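Local coordinates for protein seryl-tRNA synthetase (Pyrococcus horikoshii, PDB 2DQ0) that catalyses the ATP-dependent attachment of serine to tRNA(Ser), working as a class II aminoacyl-tRNA synthetase homodimer whose N-terminal extension helps to bind the tRNA, at residues Y102-P107 with A382-I387; G259-E264 with L273-V278; N386-D391 with E395-V400. All blocks are in the same frame, centred on the assembly; numbering follows the deposited sequence.

Overall arrangement
Contact 1 ties the base of the N-terminal coiled coil to helix 382-385 of the catalytic core, whereas contacts 2 and 3 lie wholly within that core and reach the same mixed sheet. Contacts 1 and 3 share Asn386 and Ile387. Asn263 and Glu264 of contact 2 bond to Leu385, Asn386 and Arg388, linking all three. All are partly buried; contacts 1 and 2 sit 13 to 14 Å from the chain centre, contact 3 about 21 Å out, where its hairpin carries exposed residues. The chemistry follows place: one arginine against a tryptophan between domains in contact 1, a histidine hydrogen-bonded to a tyrosine and a glutamate beside the dimer interface in contact 2, and backbone pairing in contact 3.

Contact 1 of 3, residues Y102-P107 with A382-I387; sequences YLWRLP and ARRLNI
Arg384 reaches across from helix 382-385 and lays CB, CG and its guanidinium against Trp104, in the type I turn from Leu103 to Leu106. The close part is the benzo half of the indole. Arg384 CG sits over its face, 3.8 Å from the centroid of the six-membered ring, a CH-pi contact, with Arg384 CB 3.6 Å from Trp104 CH2. The chain then bends at chi3 (99°), which brings the guanidinium back toward the tryptophan backbone. Trp104 CE3 stands over the guanidinium centre, 3.4 Å from Arg384 CZ, but the two planes are 48° apart, so this is no parallel stack. At the tip, Arg384 NH2 gives a nearly straight hydrogen bond of 3.0 Å to Trp104 O, which lies in the guanidinium plane. NE bonds to the carbonyl of Glu227, and Met1 packs on both side chains. The looser side is that of Trp104, which stays partly exposed, whereas Arg384 is buried. Replacing Arg384 by an alanine would probably deprive both Trp104 O and the Glu227 carbonyl of this donor and open a gap over the six-membered ring. Arginine joins apolar methylenes to several N-H donors, so one residue both packs against the coiled-coil arm and binds its backbone to the catalytic core.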
loop_
_atom_site.group_PDB
_atom_site.type_symbol
_atom_site.label_atom_id
_atom_site.label_comp_id
_atom_site.label_asym_id
_atom_site.label_seq_id
_atom_site.Cartn_x
_atom_site.Cartn_y
_atom_site.Cartn_z
ATOM N N TYR A 102 -0.178 -24.926 20.193
ATOM C CA TYR A 102 -0.735 -24.229 21.339
ATOM C C TYR A 102 0.179 -23.083 21.760
ATOM O O TYR A 102 -0.276 -21.966 22.040
ATOM C CB TYR A 102 -0.905 -25.183 22.519
ATOM C CG TYR A 102 -1.920 -26.276 22.285
ATOM C CD1 TYR A 102 -1.536 -27.618 22.265
ATOM C CD2 TYR A 102 -3.264 -25.967 22.084
ATOM C CE1 TYR A 102 -2.464 -28.621 22.046
ATOM C CE2 TYR A 102 -4.200 -26.958 21.870
ATOM C CZ TYR A 102 -3.798 -28.284 21.848
ATOM O OH TYR A 102 -4.724 -29.271 21.610
ATOM N N LEU A 103 1.479 -23.350 21.806
ATOM C CA LEU A 103 2.402 -22.311 22.226
ATOM C C LEU A 103 2.273 -21.033 21.418
ATOM O O LEU A 103 2.383 -19.952 21.969
ATOM C CB LEU A 103 3.849 -22.817 22.169
ATOM C CG LEU A 103 4.279 -23.821 23.248
ATOM C CD1 LEU A 103 5.745 -24.181 23.048
ATOM C CD2 LEU A 103 4.049 -23.221 24.634
ATOM N N TRP A 104 2.042 -21.159 20.111
ATOM C CA TRP A 104 1.924 -19.999 19.226
ATOM C C TRP A 104 0.584 -19.339 19.370
ATOM O O TRP A 104 0.384 -18.207 18.940
ATOM C CB TRP A 104 2.078 -20.401 17.759
ATOM C CG TRP A 104 3.482 -20.602 17.325
ATOM C CD1 TRP A 104 4.322 -21.616 17.695
ATOM C CD2 TRP A 104 4.231 -19.757 16.446
ATOM N NE1 TRP A 104 5.546 -21.452 17.099
ATOM C CE2 TRP A 104 5.519 -20.321 16.324
ATOM C CE3 TRP A 104 3.938 -18.576 15.747
ATOM C CZ2 TRP A 104 6.519 -19.744 15.525
ATOM C CZ3 TRP A 104 4.926 -18.002 14.957
ATOM C CH2 TRP A 104 6.204 -18.590 14.852
ATOM N N ARG A 105 -0.340 -20.067 19.971
ATOM C CA ARG A 105 -1.672 -19.556 20.121
ATOM C C ARG A 105 -2.014 -19.142 21.542
ATOM O O ARG A 105 -3.183 -19.082 21.917
ATOM C CB ARG A 105 -2.656 -20.582 19.538
ATOM C CG ARG A 105 -3.042 -20.257 18.080
ATOM C CD ARG A 105 -3.411 -21.472 17.236
ATOM N NE ARG A 105 -2.190 -22.144 16.838
ATOM C CZ ARG A 105 -1.875 -22.439 15.587
ATOM N NH1 ARG A 105 -2.705 -22.121 14.613
ATOM N NH2 ARG A 105 -0.720 -23.040 15.322
ATOM N N LEU A 106 -0.983 -18.845 22.330
ATOM C CA LEU A 106 -1.174 -18.391 23.701
ATOM C C LEU A 106 -0.645 -16.961 23.823
ATOM O O LEU A 106 0.413 -16.632 23.311
ATOM C CB LEU A 106 -0.474 -19.340 24.684
ATOM C CG LEU A 106 -1.171 -20.698 24.892
ATOM C CD1 LEU A 106 -0.290 -21.614 25.732
ATOM C CD2 LEU A 106 -2.526 -20.489 25.572
ATOM N N PRO A 107 -1.397 -16.083 24.487
ATOM C CA PRO A 107 -0.946 -14.701 24.625
ATOM C C PRO A 107 0.191 -14.519 25.596
ATOM O O PRO A 107 0.381 -15.324 26.500
ATOM C CB PRO A 107 -2.207 -13.968 25.089
ATOM C CG PRO A 107 -2.852 -14.966 25.954
ATOM C CD PRO A 107 -2.704 -16.270 25.136
ATOM N N ALA A 382 10.190 -12.119 19.457
ATOM C CA ALA A 382 11.540 -12.660 19.338
ATOM C C ALA A 382 11.526 -14.177 19.291
ATOM O O ALA A 382 12.220 -14.784 18.480
ATOM C CB ALA A 382 12.397 -12.196 20.496
ATOM N N ARG A 383 10.729 -14.800 20.145
ATOM C CA ARG A 383 10.690 -16.255 20.160
ATOM C C ARG A 383 10.063 -16.812 18.886
ATOM O O ARG A 383 10.360 -17.932 18.499
ATOM C CB ARG A 383 9.933 -16.742 21.396
ATOM C CG ARG A 383 10.293 -18.146 21.872
ATOM C CD ARG A 383 9.697 -18.420 23.260
ATOM N NE ARG A 383 10.348 -17.646 24.325
ATOM C CZ ARG A 383 11.426 -18.055 24.996
ATOM N NH1 ARG A 383 11.945 -17.287 25.946
ATOM N NH2 ARG A 383 11.990 -19.236 24.731
ATOM N N ARG A 384 9.216 -16.026 18.222
ATOM C CA ARG A 384 8.566 -16.480 16.991
ATOM C C ARG A 384 9.449 -16.252 15.789
ATOM O O ARG A 384 9.599 -17.118 14.943
ATOM C CB ARG A 384 7.238 -15.745 16.758
ATOM C CG ARG A 384 6.127 -16.121 17.720
ATOM C CD ARG A 384 5.151 -14.959 17.943
ATOM N NE ARG A 384 3.934 -15.081 17.146
ATOM C CZ ARG A 384 2.909 -15.867 17.454
ATOM N NH1 ARG A 384 1.849 -15.910 16.652
ATOM N NH2 ARG A 384 2.933 -16.594 18.566
ATOM N N LEU A 385 10.035 -15.071 15.714
ATOM C CA LEU A 385 10.888 -14.723 14.590
ATOM C C LEU A 385 12.339 -15.163 14.765
ATOM O O LEU A 385 13.175 -14.914 13.897
ATOM C CB LEU A 385 10.818 -13.217 14.366
ATOM C CG LEU A 385 9.390 -12.767 14.073
ATOM C CD1 LEU A 385 9.296 -11.237 14.048
ATOM C CD2 LEU A 385 8.959 -13.395 12.750
ATOM N N ASN A 386 12.619 -15.834 15.878
ATOM C CA ASN A 386 13.966 -16.302 16.207
ATOM C C ASN A 386 14.968 -15.157 16.219
ATOM O O ASN A 386 15.940 -15.160 15.476
ATOM C CB ASN A 386 14.424 -17.377 15.220
ATOM C CG ASN A 386 15.815 -17.920 15.542
ATOM O OD1 ASN A 386 16.343 -18.756 14.809
ATOM N ND2 ASN A 386 16.416 -17.443 16.639
ATOM N N ILE A 387 14.721 -14.171 17.065
ATOM C CA ILE A 387 15.607 -13.035 17.156
ATOM C C ILE A 387 16.310 -13.079 18.497
ATOM O O ILE A 387 15.745 -12.720 19.535
ATOM C CB ILE A 387 14.835 -11.728 17.014
ATOM C CG1 ILE A 387 14.166 -11.685 15.643
ATOM C CG2 ILE A 387 15.768 -10.549 17.176
ATOM C CD1 ILE A 387 13.373 -10.442 15.422
#

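Contact 2 of 3, residues G259-E264 with L273-V278; sequences GMHANE and LLYVGV
His261 and Tyr275 meet through their polar ends: His261 NE2 and Tyr275 OH are 2.8 Å apart in an almost straight hydrogen bond (172°) in which either may be the donor. On the far edge of the imidazole, ND1 donates to Glu264, 3.0 Å to OE1 and, more weakly, to OE2. OE1 is approached from above the carboxylate plane. Histidine suits the place by offering a ring nitrogen to each of two partners, which fixes its rotation; Glu264 OE1 also forms a salt bridge to Arg176 of the second subunit. In a Met-aromatic contact, Met260 SD lies over one face of the Tyr275 ring, 4.1 Å from its centroid. Methionine's flexible, unbranched chain can lay a polarisable sulfur there, and its CG, anti to the backbone N (chi1 178°), also covers a face of the histidine. The two rings meet rim to rim, and Tyr310 meets His261 edge-to-face. Leu273 adds van der Waals packing, its CD1 lying 3.6 Å from His261 NE2, oblique to the ring. Leu273 and Tyr275 belong to strand 273-282, which with antiparallel strand 301-311 forms the motif 2 hairpin of class II synthetases, here joined to the loop after helix 254-259 beside the dimer interface.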
loop_
_atom_site.group_PDB
_atom_site.type_symbol
_atom_site.label_atom_id
_atom_site.label_comp_id
_atom_site.label_asym_id
_atom_site.label_seq_id
_atom_site.Cartn_x
_atom_site.Cartn_y
_atom_site.Cartn_z
ATOM N N GLY A 259 10.177 -8.218 11.446
ATOM C CA GLY A 259 10.691 -9.276 10.607
ATOM C C GLY A 259 12.075 -8.935 10.072
ATOM O O GLY A 259 12.827 -9.824 9.679
ATOM N N MET A 260 12.416 -7.650 10.065
ATOM C CA MET A 260 13.712 -7.188 9.561
ATOM C C MET A 260 14.931 -7.989 10.043
ATOM O O MET A 260 15.877 -8.196 9.293
ATOM C CB MET A 260 13.907 -5.705 9.910
ATOM C CG MET A 260 15.250 -5.116 9.485
ATOM S SD MET A 260 15.429 -3.365 9.954
ATOM C CE MET A 260 15.728 -2.648 8.394
ATOM N N HIS A 261 14.911 -8.427 11.297
ATOM C CA HIS A 261 16.023 -9.189 11.844
ATOM C C HIS A 261 15.637 -10.616 12.221
ATOM O O HIS A 261 16.242 -11.217 13.103
ATOM C CB HIS A 261 16.605 -8.469 13.064
ATOM C CG HIS A 261 17.302 -7.188 12.732
ATOM N ND1 HIS A 261 18.466 -7.145 11.992
ATOM C CD2 HIS A 261 17.004 -5.903 13.041
ATOM C CE1 HIS A 261 18.855 -5.888 11.859
ATOM N NE2 HIS A 261 17.985 -5.114 12.487
ATOM N N ALA A 262 14.616 -11.149 11.560
ATOM C CA ALA A 262 14.175 -12.517 11.814
ATOM C C ALA A 262 15.355 -13.444 11.532
ATOM O O ALA A 262 16.085 -13.235 10.567
ATOM C CB ALA A 262 12.999 -12.882 10.893
ATOM N N ASN A 263 15.531 -14.454 12.382
ATOM C CA ASN A 263 16.600 -15.444 12.259
ATOM C C ASN A 263 18.006 -14.844 12.346
ATOM O O ASN A 263 18.857 -15.110 11.511
ATOM C CB ASN A 263 16.449 -16.229 10.947
ATOM C CG ASN A 263 15.215 -17.110 10.930
ATOM O OD1 ASN A 263 14.551 -17.245 9.899
ATOM N ND2 ASN A 263 14.904 -17.728 12.066
ATOM N N GLU A 264 18.242 -14.012 13.347
ATOM C CA GLU A 264 19.559 -13.426 13.519
ATOM C C GLU A 264 19.953 -13.558 14.967
ATOM O O GLU A 264 19.104 -13.684 15.856
ATOM C CB GLU A 264 19.588 -11.927 13.171
ATOM C CG GLU A 264 19.269 -11.568 11.725
ATOM C CD GLU A 264 19.512 -10.094 11.423
ATOM O OE1 GLU A 264 19.006 -9.599 10.397
ATOM O OE2 GLU A 264 20.218 -9.425 12.207
ATOM N N LEU A 273 18.607 -1.544 19.237
ATOM C CA LEU A 273 18.489 -1.163 17.834
ATOM C C LEU A 273 17.256 -0.278 17.820
ATOM O O LEU A 273 16.177 -0.712 18.209
ATOM C CB LEU A 273 18.260 -2.387 16.952
ATOM C CG LEU A 273 19.354 -3.459 16.917
ATOM C CD1 LEU A 273 18.976 -4.537 15.905
ATOM C CD2 LEU A 273 20.675 -2.839 16.534
ATOM N N LEU A 274 17.413 0.965 17.395
ATOM C CA LEU A 274 16.282 1.879 17.383
ATOM C C LEU A 274 15.788 2.259 15.985
ATOM O O LEU A 274 16.484 2.910 15.199
ATOM C CB LEU A 274 16.631 3.141 18.169
ATOM C CG LEU A 274 17.257 2.868 19.543
ATOM C CD1 LEU A 274 17.826 4.181 20.043
ATOM C CD2 LEU A 274 16.245 2.262 20.547
ATOM N N TYR A 275 14.563 1.854 15.681
ATOM C CA TYR A 275 14.000 2.177 14.389
ATOM C C TYR A 275 12.754 3.048 14.442
ATOM O O TYR A 275 11.907 2.916 15.321
ATOM C CB TYR A 275 13.679 0.890 13.631
ATOM C CG TYR A 275 14.893 0.058 13.330
ATOM C CD1 TYR A 275 15.863 0.505 12.436
ATOM C CD2 TYR A 275 15.063 -1.192 13.917
ATOM C CE1 TYR A 275 16.970 -0.273 12.127
ATOM C CE2 TYR A 275 16.162 -1.982 13.616
ATOM C CZ TYR A 275 17.111 -1.518 12.719
ATOM O OH TYR A 275 18.178 -2.322 12.403
ATOM N N VAL A 276 12.669 3.959 13.491
ATOM C CA VAL A 276 11.492 4.785 13.351
ATOM C C VAL A 276 11.083 4.656 11.888
ATOM O O VAL A 276 11.733 5.200 10.997
ATOM C CB VAL A 276 11.744 6.261 13.720
ATOM C CG1 VAL A 276 13.028 6.798 13.043
ATOM C CG2 VAL A 276 10.532 7.070 13.328
ATOM N N GLY A 277 10.020 3.896 11.643
ATOM C CA GLY A 277 9.556 3.709 10.284
ATOM C C GLY A 277 8.368 4.578 9.918
ATOM O O GLY A 277 7.657 5.095 10.795
ATOM N N VAL A 278 8.178 4.753 8.609
ATOM C CA VAL A 278 7.056 5.506 8.041
ATOM C C VAL A 278 6.481 4.529 7.045
ATOM O O VAL A 278 7.229 3.830 6.363
ATOM C CB VAL A 278 7.461 6.719 7.162
ATOM C CG1 VAL A 278 6.315 7.716 7.109
ATOM C CG2 VAL A 278 8.718 7.327 7.641
#

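Contact 3 of 3, residues N386-D391 with E395-V400; sequences NIRFRD and EKPRYV
Arg388 and Tyr399 face each other as a non-hydrogen-bonded antiparallel pair in the hairpin of strands 387-390 and 398-406, and the arginine can be followed outward from its root. Arg388 CB lies beside the backbone of the neighbouring strand. CG passes over a face of the Tyr399 ring, 3.5 Å from its CD1, and CD stays above that face in a CH-pi contact, 4.2 Å from the ring centroid. From there a bend at chi3 (-64°) carries the guanidinium alongside Pro397, whose CG stands over its face, 3.4 Å from Arg388 NH2. An aromatic ring and a proline thus give the long aliphatic chain apolar surfaces to lie on, while Arg388 as a whole stays partly exposed. The backbone holds the two strands together: Val400 N bonds to Ile387 O at 3.1 Å and Arg398 N to Phe389 O at 2.9 Å. Phe389 and Arg398 share one face of the sheet. Phe389 CG sits between its backbone N and carbonyl carbon (chi1 74°), which brings the ring back toward the opposing strand. The phenyl turns its CZ toward the guanidinium, whose plane is 55° from its own, and Arg398 NH2 forms a salt bridge with Glu314. Inward, Phe389 CD1 packs 3.7 Å from Val400 CG1, and Leu266 and Leu271 also touch the ring; Ile387 CG2 meets Val400 CG2 at 3.5 Å. Apolar residues therefore pack inward at Ile387, Phe389 and Val400, while the arginines pair an aliphatic shaft with a charge that probably remains hydrated at Arg388 and meets Glu314 at Arg398.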
loop_
_atom_site.group_PDB
_atom_site.type_symbol
_atom_site.label_atom_id
_atom_site.label_comp_id
_atom_site.label_asym_id
_atom_site.label_seq_id
_atom_site.Cartn_x
_atom_site.Cartn_y
_atom_site.Cartn_z
ATOM N N ASN A 386 12.619 -15.834 15.878
ATOM C CA ASN A 386 13.966 -16.302 16.207
ATOM C C ASN A 386 14.968 -15.157 16.219
ATOM O O ASN A 386 15.940 -15.160 15.476
ATOM C CB ASN A 386 14.424 -17.377 15.220
ATOM C CG ASN A 386 15.815 -17.920 15.542
ATOM O OD1 ASN A 386 16.343 -18.756 14.809
ATOM N ND2 ASN A 386 16.416 -17.443 16.639
ATOM N N ILE A 387 14.721 -14.171 17.065
ATOM C CA ILE A 387 15.607 -13.035 17.156
ATOM C C ILE A 387 16.310 -13.079 18.497
ATOM O O ILE A 387 15.745 -12.720 19.535
ATOM C CB ILE A 387 14.835 -11.728 17.014
ATOM C CG1 ILE A 387 14.166 -11.685 15.643
ATOM C CG2 ILE A 387 15.768 -10.549 17.176
ATOM C CD1 ILE A 387 13.373 -10.442 15.422
ATOM N N ARG A 388 17.554 -13.538 18.460
ATOM C CA ARG A 388 18.365 -13.650 19.653
ATOM C C ARG A 388 19.575 -12.749 19.548
ATOM O O ARG A 388 19.789 -12.076 18.530
ATOM C CB ARG A 388 18.816 -15.097 19.832
ATOM C CG ARG A 388 17.667 -16.068 19.979
ATOM C CD ARG A 388 18.156 -17.474 20.078
ATOM N NE ARG A 388 18.820 -17.898 18.854
ATOM C CZ ARG A 388 19.406 -19.082 18.699
ATOM N NH1 ARG A 388 19.981 -19.391 17.546
ATOM N NH2 ARG A 388 19.428 -19.954 19.705
ATOM N N PHE A 389 20.363 -12.739 20.615
ATOM C CA PHE A 389 21.578 -11.945 20.661
ATOM C C PHE A 389 22.553 -12.630 21.608
ATOM O O PHE A 389 22.145 -13.411 22.470
ATOM C CB PHE A 389 21.277 -10.541 21.173
ATOM C CG PHE A 389 21.009 -10.484 22.646
ATOM C CD1 PHE A 389 19.929 -11.164 23.192
ATOM C CD2 PHE A 389 21.857 -9.772 23.488
ATOM C CE1 PHE A 389 19.690 -11.145 24.561
ATOM C CE2 PHE A 389 21.633 -9.740 24.861
ATOM C CZ PHE A 389 20.542 -10.431 25.405
ATOM N N ARG A 390 23.840 -12.346 21.431
ATOM C CA ARG A 390 24.884 -12.906 22.287
ATOM C C ARG A 390 25.837 -11.753 22.590
ATOM O O ARG A 390 26.156 -10.951 21.713
ATOM C CB ARG A 390 25.603 -14.070 21.577
ATOM C CG ARG A 390 26.818 -13.697 20.725
ATOM C CD ARG A 390 27.032 -14.691 19.589
ATOM N NE ARG A 390 26.906 -16.082 20.026
ATOM C CZ ARG A 390 26.767 -17.115 19.195
ATOM N NH1 ARG A 390 26.663 -18.352 19.672
ATOM N NH2 ARG A 390 26.720 -16.912 17.881
ATOM N N ASP A 391 26.264 -11.645 23.840
ATOM C CA ASP A 391 27.172 -10.569 24.237
ATOM C C ASP A 391 28.640 -10.917 24.013
ATOM O O ASP A 391 29.469 -10.042 23.767
ATOM C CB ASP A 391 26.937 -10.215 25.704
ATOM C CG ASP A 391 26.104 -8.973 25.867
ATOM O OD1 ASP A 391 25.570 -8.759 26.972
ATOM O OD2 ASP A 391 25.993 -8.202 24.892
ATOM N N GLU A 395 29.097 -18.135 23.835
ATOM C CA GLU A 395 27.910 -18.959 23.590
ATOM C C GLU A 395 26.634 -18.520 24.312
ATOM O O GLU A 395 26.596 -17.512 25.017
ATOM C CB GLU A 395 28.209 -20.424 23.946
ATOM C CG GLU A 395 28.537 -20.658 25.421
ATOM C CD GLU A 395 29.147 -22.035 25.686
ATOM O OE1 GLU A 395 28.515 -23.056 25.330
ATOM O OE2 GLU A 395 30.262 -22.094 26.254
ATOM N N LYS A 396 25.588 -19.307 24.098
ATOM C CA LYS A 396 24.275 -19.109 24.694
ATOM C C LYS A 396 23.490 -17.885 24.252
ATOM O O LYS A 396 23.283 -16.954 25.033
ATOM C CB LYS A 396 24.378 -19.094 26.216
ATOM C CG LYS A 396 23.376 -20.016 26.899
ATOM C CD LYS A 396 21.979 -19.914 26.289
ATOM C CE LYS A 396 21.586 -21.205 25.558
ATOM N NZ LYS A 396 22.475 -21.544 24.406
ATOM N N PRO A 397 23.034 -17.869 22.990
ATOM C CA PRO A 397 22.267 -16.705 22.550
ATOM C C PRO A 397 20.906 -16.667 23.248
ATOM O O PRO A 397 20.245 -17.695 23.421
ATOM C CB PRO A 397 22.169 -16.908 21.036
ATOM C CG PRO A 397 22.223 -18.396 20.884
ATOM C CD PRO A 397 23.294 -18.786 21.865
ATOM N N ARG A 398 20.514 -15.472 23.676
ATOM C CA ARG A 398 19.240 -15.278 24.354
ATOM C C ARG A 398 18.313 -14.387 23.518
ATOM O O ARG A 398 18.776 -13.543 22.738
ATOM C CB ARG A 398 19.461 -14.629 25.721
ATOM C CG ARG A 398 20.335 -15.416 26.669
ATOM C CD ARG A 398 20.427 -14.687 28.006
ATOM N NE ARG A 398 21.099 -13.393 27.895
ATOM C CZ ARG A 398 20.675 -12.268 28.474
ATOM N NH1 ARG A 398 21.367 -11.144 28.311
ATOM N NH2 ARG A 398 19.556 -12.248 29.203
ATOM N N TYR A 399 17.007 -14.583 23.687
ATOM C CA TYR A 399 16.012 -13.800 22.964
ATOM C C TYR A 399 16.043 -12.340 23.387
ATOM O O TYR A 399 16.288 -12.001 24.539
ATOM C CB TYR A 399 14.613 -14.393 23.169
ATOM C CG TYR A 399 14.440 -15.707 22.445
ATOM C CD1 TYR A 399 14.366 -15.746 21.051
ATOM C CD2 TYR A 399 14.389 -16.914 23.142
ATOM C CE1 TYR A 399 14.239 -16.954 20.374
ATOM C CE2 TYR A 399 14.264 -18.129 22.471
ATOM C CZ TYR A 399 14.182 -18.137 21.090
ATOM O OH TYR A 399 13.972 -19.316 20.419
ATOM N N VAL A 400 15.824 -11.470 22.422
ATOM C CA VAL A 400 15.827 -10.039 22.671
ATOM C C VAL A 400 14.415 -9.644 23.091
ATOM O O VAL A 400 13.485 -10.470 23.121
ATOM C CB VAL A 400 16.179 -9.292 21.366
ATOM C CG1 VAL A 400 17.432 -9.929 20.700
ATOM C CG2 VAL A 400 14.996 -9.385 20.392
#